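Local coordinates for Crh-like protein 5 (Neosartorya fumigata, PDB 6IBU) that cuts chitin and transfers it to 1,6-beta-glucan or to another chitin chain, cross-linking polysaccharides at the septa and in the cell wall, at residues F68-G82 / Y212-N225. Residues are numbered along the deposited sequence; the frame is centred on the assembly and turned at random.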
loop_
_atom_site.group_PDB
_atom_site.type_symbol
_atom_site.label_atom_id
_atom_site.label_comp_id
_atom_site.label_asym_id
_atom_site.label_seq_id
_atom_site.Cartn_x
_atom_site.Cartn_y
_atom_site.Cartn_z
ATOM N N PHE A 68 8.190 5.121 -7.724
ATOM C CA PHE A 68 9.151 6.062 -7.111
ATOM C C PHE A 68 10.206 5.228 -6.381
ATOM O O PHE A 68 9.941 4.074 -6.044
ATOM C CB PHE A 68 8.403 7.095 -6.276
ATOM C CG PHE A 68 7.827 6.616 -4.975
ATOM C CD1 PHE A 68 6.664 5.878 -4.946
ATOM C CD2 PHE A 68 8.396 7.011 -3.776
ATOM C CE1 PHE A 68 6.133 5.467 -3.734
ATOM C CE2 PHE A 68 7.867 6.588 -2.573
ATOM C CZ PHE A 68 6.732 5.829 -2.550
ATOM N N PHE A 69 11.401 5.789 -6.232
ATOM C CA PHE A 69 12.594 5.087 -5.715
ATOM C C PHE A 69 13.105 5.853 -4.515
ATOM O O PHE A 69 13.899 6.797 -4.698
ATOM C CB PHE A 69 13.655 4.980 -6.800
ATOM C CG PHE A 69 14.826 4.090 -6.469
ATOM C CD1 PHE A 69 14.671 2.987 -5.648
ATOM C CD2 PHE A 69 16.068 4.343 -7.017
ATOM C CE1 PHE A 69 15.740 2.153 -5.381
ATOM C CE2 PHE A 69 17.139 3.503 -6.758
ATOM C CZ PHE A 69 16.967 2.410 -5.944
ATOM N N PHE A 70 12.646 5.452 -3.339
ATOM C CA PHE A 70 12.850 6.116 -2.028
ATOM C C PHE A 70 12.043 7.403 -1.999
ATOM O O PHE A 70 11.678 7.921 -3.053
ATOM C CB PHE A 70 14.329 6.353 -1.724
ATOM C CG PHE A 70 15.088 5.060 -1.598
ATOM C CD1 PHE A 70 14.821 4.226 -0.524
ATOM C CD2 PHE A 70 16.019 4.650 -2.541
ATOM C CE1 PHE A 70 15.456 3.005 -0.380
ATOM C CE2 PHE A 70 16.666 3.429 -2.391
ATOM C CZ PHE A 70 16.387 2.611 -1.310
ATOM N N GLY A 71 11.762 7.881 -0.797
ATOM C CA GLY A 71 11.041 9.139 -0.570
ATOM C C GLY A 71 9.909 8.925 0.415
ATOM O O GLY A 71 10.164 8.453 1.536
ATOM N N LYS A 72 8.684 9.236 0.016
ATOM C CA LYS A 72 7.552 9.369 0.962
ATOM C C LYS A 72 6.240 9.034 0.254
ATOM O O LYS A 72 6.034 9.488 -0.880
ATOM C CB LYS A 72 7.534 10.796 1.492
ATOM C CG LYS A 72 6.706 10.989 2.748
ATOM C CD LYS A 72 6.453 12.437 3.054
ATOM C CE LYS A 72 6.625 12.768 4.519
ATOM N NZ LYS A 72 6.213 14.161 4.789
ATOM N N ALA A 73 5.365 8.291 0.926
ATOM C CA ALA A 73 3.964 8.107 0.500
ATOM C C ALA A 73 3.069 8.502 1.679
ATOM O O ALA A 73 3.223 7.949 2.772
ATOM C CB ALA A 73 3.757 6.693 0.011
ATOM N N GLU A 74 2.203 9.481 1.468
ATOM C CA GLU A 74 1.282 10.000 2.500
ATOM C C GLU A 74 -0.147 9.871 1.959
ATOM O O GLU A 74 -0.434 10.393 0.871
ATOM C CB GLU A 74 1.705 11.425 2.825
ATOM C CG GLU A 74 0.951 12.052 3.979
ATOM C CD GLU A 74 1.674 13.264 4.543
ATOM O OE1 GLU A 74 2.630 13.051 5.329
ATOM O OE2 GLU A 74 1.296 14.423 4.180
ATOM N N VAL A 75 -1.021 9.183 2.686
ATOM C CA VAL A 75 -2.402 8.921 2.216
ATOM C C VAL A 75 -3.365 9.390 3.297
ATOM O O VAL A 75 -3.188 9.019 4.445
ATOM C CB VAL A 75 -2.608 7.444 1.865
ATOM C CG1 VAL A 75 -4.008 7.211 1.331
ATOM C CG2 VAL A 75 -1.562 6.964 0.874
ATOM N N VAL A 76 -4.332 10.225 2.945
ATOM C CA VAL A 76 -5.426 10.601 3.892
ATOM C C VAL A 76 -6.604 9.629 3.612
ATOM O O VAL A 76 -7.031 9.661 2.463
ATOM C CB VAL A 76 -5.757 12.098 3.727
ATOM C CG1 VAL A 76 -6.950 12.529 4.561
ATOM C CG2 VAL A 76 -4.545 12.959 4.052
ATOM N N MET A 77 -7.012 8.710 4.553
ATOM C CA MET A 77 -7.938 7.544 4.421
ATOM C C MET A 77 -8.788 7.466 5.689
ATOM O O MET A 77 -8.431 7.973 6.811
ATOM C CB MET A 77 -7.219 6.195 4.206
ATOM C CG MET A 77 -8.120 4.990 4.387
ATOM S SD MET A 77 -7.250 3.544 4.038
ATOM C CE MET A 77 -6.220 3.388 5.493
ATOM N N LYS A 78 -10.002 7.167 5.354
ATOM C CA LYS A 78 -10.989 6.702 6.314
ATOM C C LYS A 78 -11.286 5.273 5.919
ATOM O O LYS A 78 -11.663 5.047 4.798
ATOM C CB LYS A 78 -12.214 7.610 6.303
ATOM C CG LYS A 78 -13.183 7.212 7.404
ATOM C CD LYS A 78 -14.287 8.190 7.623
ATOM C CE LYS A 78 -15.292 8.066 6.491
ATOM N NZ LYS A 78 -16.698 8.173 6.954
ATOM N N ALA A 79 -11.067 4.338 6.810
ATOM C CA ALA A 79 -11.136 2.901 6.485
ATOM C C ALA A 79 -12.598 2.463 6.381
ATOM O O ALA A 79 -13.467 3.063 7.004
ATOM C CB ALA A 79 -10.397 2.103 7.517
ATOM N N ALA A 80 -12.847 1.438 5.586
ATOM C CA ALA A 80 -14.163 0.795 5.482
ATOM C C ALA A 80 -14.439 0.129 6.819
ATOM O O ALA A 80 -13.540 -0.424 7.445
ATOM C CB ALA A 80 -14.171 -0.187 4.335
ATOM N N PRO A 81 -15.683 0.209 7.324
ATOM C CA PRO A 81 -16.093 -0.599 8.469
ATOM C C PRO A 81 -16.454 -2.004 7.977
ATOM O O PRO A 81 -16.328 -2.277 6.772
ATOM C CB PRO A 81 -17.324 0.141 8.998
ATOM C CG PRO A 81 -17.931 0.717 7.737
ATOM C CD PRO A 81 -16.775 1.049 6.809
ATOM N N GLY A 82 -16.948 -2.840 8.884
ATOM C CA GLY A 82 -17.456 -4.176 8.540
ATOM C C GLY A 82 -16.454 -5.260 8.874
ATOM O O GLY A 82 -15.258 -5.135 8.508
ATOM N N TYR A 212 -19.587 -1.594 2.353
ATOM C CA TYR A 212 -18.487 -1.085 3.194
ATOM C C TYR A 212 -17.572 -0.273 2.322
ATOM O O TYR A 212 -17.104 -0.804 1.310
ATOM C CB TYR A 212 -17.754 -2.250 3.830
ATOM C CG TYR A 212 -18.691 -3.204 4.510
ATOM C CD1 TYR A 212 -19.330 -2.846 5.682
ATOM C CD2 TYR A 212 -18.919 -4.462 3.983
ATOM C CE1 TYR A 212 -20.160 -3.735 6.335
ATOM C CE2 TYR A 212 -19.753 -5.361 4.618
ATOM C CZ TYR A 212 -20.379 -4.986 5.789
ATOM O OH TYR A 212 -21.211 -5.864 6.397
ATOM N N THR A 213 -17.357 0.980 2.703
ATOM C CA THR A 213 -16.580 1.898 1.843
ATOM C C THR A 213 -15.393 2.484 2.595
ATOM O O THR A 213 -15.580 3.098 3.651
ATOM C CB THR A 213 -17.467 2.976 1.219
ATOM O OG1 THR A 213 -18.521 2.315 0.512
ATOM C CG2 THR A 213 -16.667 3.841 0.273
ATOM N N MET A 214 -14.216 2.330 2.011
ATOM C CA MET A 214 -12.973 3.041 2.404
ATOM C C MET A 214 -12.909 4.322 1.561
ATOM O O MET A 214 -13.289 4.281 0.389
ATOM C CB MET A 214 -11.767 2.122 2.164
ATOM C CG MET A 214 -10.464 2.816 1.774
ATOM S SD MET A 214 -9.215 1.572 1.257
ATOM C CE MET A 214 -7.932 2.658 0.657
ATOM N N TYR A 215 -12.498 5.428 2.149
ATOM C CA TYR A 215 -12.349 6.717 1.422
ATOM C C TYR A 215 -10.900 7.176 1.471
ATOM O O TYR A 215 -10.304 7.233 2.550
ATOM C CB TYR A 215 -13.244 7.796 2.027
ATOM C CG TYR A 215 -14.712 7.478 1.948
ATOM C CD1 TYR A 215 -15.329 6.744 2.948
ATOM C CD2 TYR A 215 -15.498 7.959 0.902
ATOM C CE1 TYR A 215 -16.686 6.468 2.903
ATOM C CE2 TYR A 215 -16.860 7.696 0.846
ATOM C CZ TYR A 215 -17.450 6.947 1.854
ATOM O OH TYR A 215 -18.775 6.645 1.827
ATOM N N VAL A 216 -10.369 7.540 0.319
ATOM C CA VAL A 216 -9.035 8.200 0.224
ATOM C C VAL A 216 -9.255 9.616 -0.303
ATOM O O VAL A 216 -9.667 9.758 -1.439
ATOM C CB VAL A 216 -8.076 7.375 -0.654
ATOM C CG1 VAL A 216 -6.802 8.164 -0.939
ATOM C CG2 VAL A 216 -7.772 6.024 -0.009
ATOM N N LYS A 217 -9.023 10.641 0.496
ATOM C CA LYS A 217 -9.298 11.998 -0.025
ATOM C C LYS A 217 -8.041 12.586 -0.658
ATOM O O LYS A 217 -8.219 13.359 -1.602
ATOM C CB LYS A 217 -10.076 12.917 0.918
ATOM C CG LYS A 217 -9.590 13.135 2.324
ATOM C CD LYS A 217 -10.744 13.671 3.179
ATOM C CE LYS A 217 -10.387 14.914 3.984
ATOM N NZ LYS A 217 -11.585 15.737 4.285
ATOM N N SER A 218 -6.835 12.195 -0.267
ATOM C CA SER A 218 -5.618 12.759 -0.900
ATOM C C SER A 218 -4.428 11.804 -0.840
ATOM O O SER A 218 -4.382 10.916 0.041
ATOM C CB SER A 218 -5.273 14.125 -0.338
ATOM O OG SER A 218 -4.693 14.036 0.948
ATOM N N VAL A 219 -3.516 12.001 -1.792
ATOM C CA VAL A 219 -2.226 11.272 -1.882
ATOM C C VAL A 219 -1.101 12.274 -2.126
ATOM O O VAL A 219 -1.232 13.098 -3.024
ATOM C CB VAL A 219 -2.289 10.195 -2.965
ATOM C CG1 VAL A 219 -0.907 9.680 -3.333
ATOM C CG2 VAL A 219 -3.188 9.066 -2.511
ATOM N N ARG A 220 -0.026 12.175 -1.347
ATOM C CA ARG A 220 1.239 12.896 -1.601
ATOM C C ARG A 220 2.357 11.870 -1.757
ATOM O O ARG A 220 2.572 11.092 -0.823
ATOM C CB ARG A 220 1.526 13.873 -0.468
ATOM C CG ARG A 220 2.802 14.671 -0.675
ATOM C CD ARG A 220 3.163 15.466 0.556
ATOM N NE ARG A 220 4.394 16.217 0.319
ATOM C CZ ARG A 220 4.472 17.362 -0.355
ATOM N NH1 ARG A 220 3.386 17.924 -0.866
ATOM N NH2 ARG A 220 5.644 17.960 -0.496
ATOM N N ILE A 221 3.034 11.854 -2.901
ATOM C CA ILE A 221 4.281 11.062 -3.070
ATOM C C ILE A 221 5.450 12.016 -3.298
ATOM O O ILE A 221 5.354 12.920 -4.155
ATOM C CB ILE A 221 4.142 10.028 -4.195
ATOM C CG1 ILE A 221 3.130 8.947 -3.803
ATOM C CG2 ILE A 221 5.507 9.451 -4.544
ATOM C CD1 ILE A 221 2.786 7.994 -4.917
ATOM N N GLU A 222 6.523 11.808 -2.548
ATOM C CA GLU A 222 7.829 12.480 -2.764
ATOM C C GLU A 222 8.798 11.438 -3.292
ATOM O O GLU A 222 8.905 10.386 -2.672
ATOM C CB GLU A 222 8.348 13.064 -1.467
ATOM C CG GLU A 222 7.453 14.144 -0.921
ATOM C CD GLU A 222 8.003 14.801 0.328
ATOM O OE1 GLU A 222 9.051 14.315 0.837
ATOM O OE2 GLU A 222 7.393 15.799 0.783
ATOM N N ASN A 223 9.358 11.676 -4.466
ATOM C CA ASN A 223 10.297 10.734 -5.107
ATOM C C ASN A 223 11.703 11.263 -4.815
ATOM O O ASN A 223 12.039 12.349 -5.321
ATOM C CB ASN A 223 10.006 10.578 -6.592
ATOM C CG ASN A 223 10.841 9.489 -7.228
ATOM O OD1 ASN A 223 11.698 8.895 -6.571
ATOM N ND2 ASN A 223 10.584 9.212 -8.499
ATOM N N ALA A 224 12.473 10.529 -4.023
ATOM C CA ALA A 224 13.867 10.865 -3.647
ATOM C C ALA A 224 14.745 10.863 -4.909
ATOM O O ALA A 224 15.730 11.618 -4.944
ATOM C CB ALA A 224 14.380 9.885 -2.601
ATOM N N ASN A 225 14.390 10.045 -5.901
ATOM C CA ASN A 225 15.210 9.806 -7.119
ATOM C C ASN A 225 14.346 9.964 -8.367
ATOM O O ASN A 225 14.120 9.017 -9.109
ATOM C CB ASN A 225 15.887 8.435 -7.036
ATOM C CG ASN A 225 16.910 8.405 -5.918
ATOM O OD1 ASN A 225 18.031 8.878 -6.092
ATOM N ND2 ASN A 225 16.506 7.957 -4.737
HETATM O O HOH W 1 -15.458 4.384 6.198
#
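Val75 meets Val216 and Val219 on the buried face of two antiparallel strands, 71-78 and 212-223, in the beta-sandwich of this GH16 catalytic domain. Regular two-way backbone bonding runs from Lys72 with Glu222 to Glu74 with Arg220; then Val76 N bonds to Ser218 O but Val76 O takes Lys217 N, a beta bulge that shifts the register by one before Lys78 and Tyr215 resume the pairing. The inward face is tightly filled. Just before strand 71-78, the Phe68 ring carries CG2 of Ile221 over one face, 3.8 Å from its centroid, in a CH-pi contact. CG1 of Val75 lies 3.7 Å from CG1 of Val216, and both side chains press on Leu183 of strand 179-187 in the facing sheet. Further along, SD of Met77 touches CE of the outstretched Met214 at 3.6 Å; Met214 lies about 7 Å, side chain to side chain, from the chitin-binding Trp186. The other face is partly open to solvent and mostly polar, with one close spot where CG2 of Val76 meets OG of Ser218 at 3.3 Å. Here Lys72 runs alongside Glu222, while Arg220 grips OE2 of Glu222 side-on through NE and NH2, a salt bridge along one strand. Lys78 and Tyr215 run alongside each other, CE of Lys78 3.8 Å from CD1 of Tyr215. Where strand 212-223 ends, Asn225 ND2 bonds to Phe69 O almost straight, the acceptor lying in the amide plane. Asn223, its CG anti to the backbone N (chi1 -173°), reaches back to Phe69, while its ND2 bonds to Leu17 O and Tyr230 OH. OD1 of Asn223 is held by two backbone N-H groups from opposite faces of the amide: Phe69 N at 3.1 Å and, closing an Asx turn, Asn225 N at 3.0 Å.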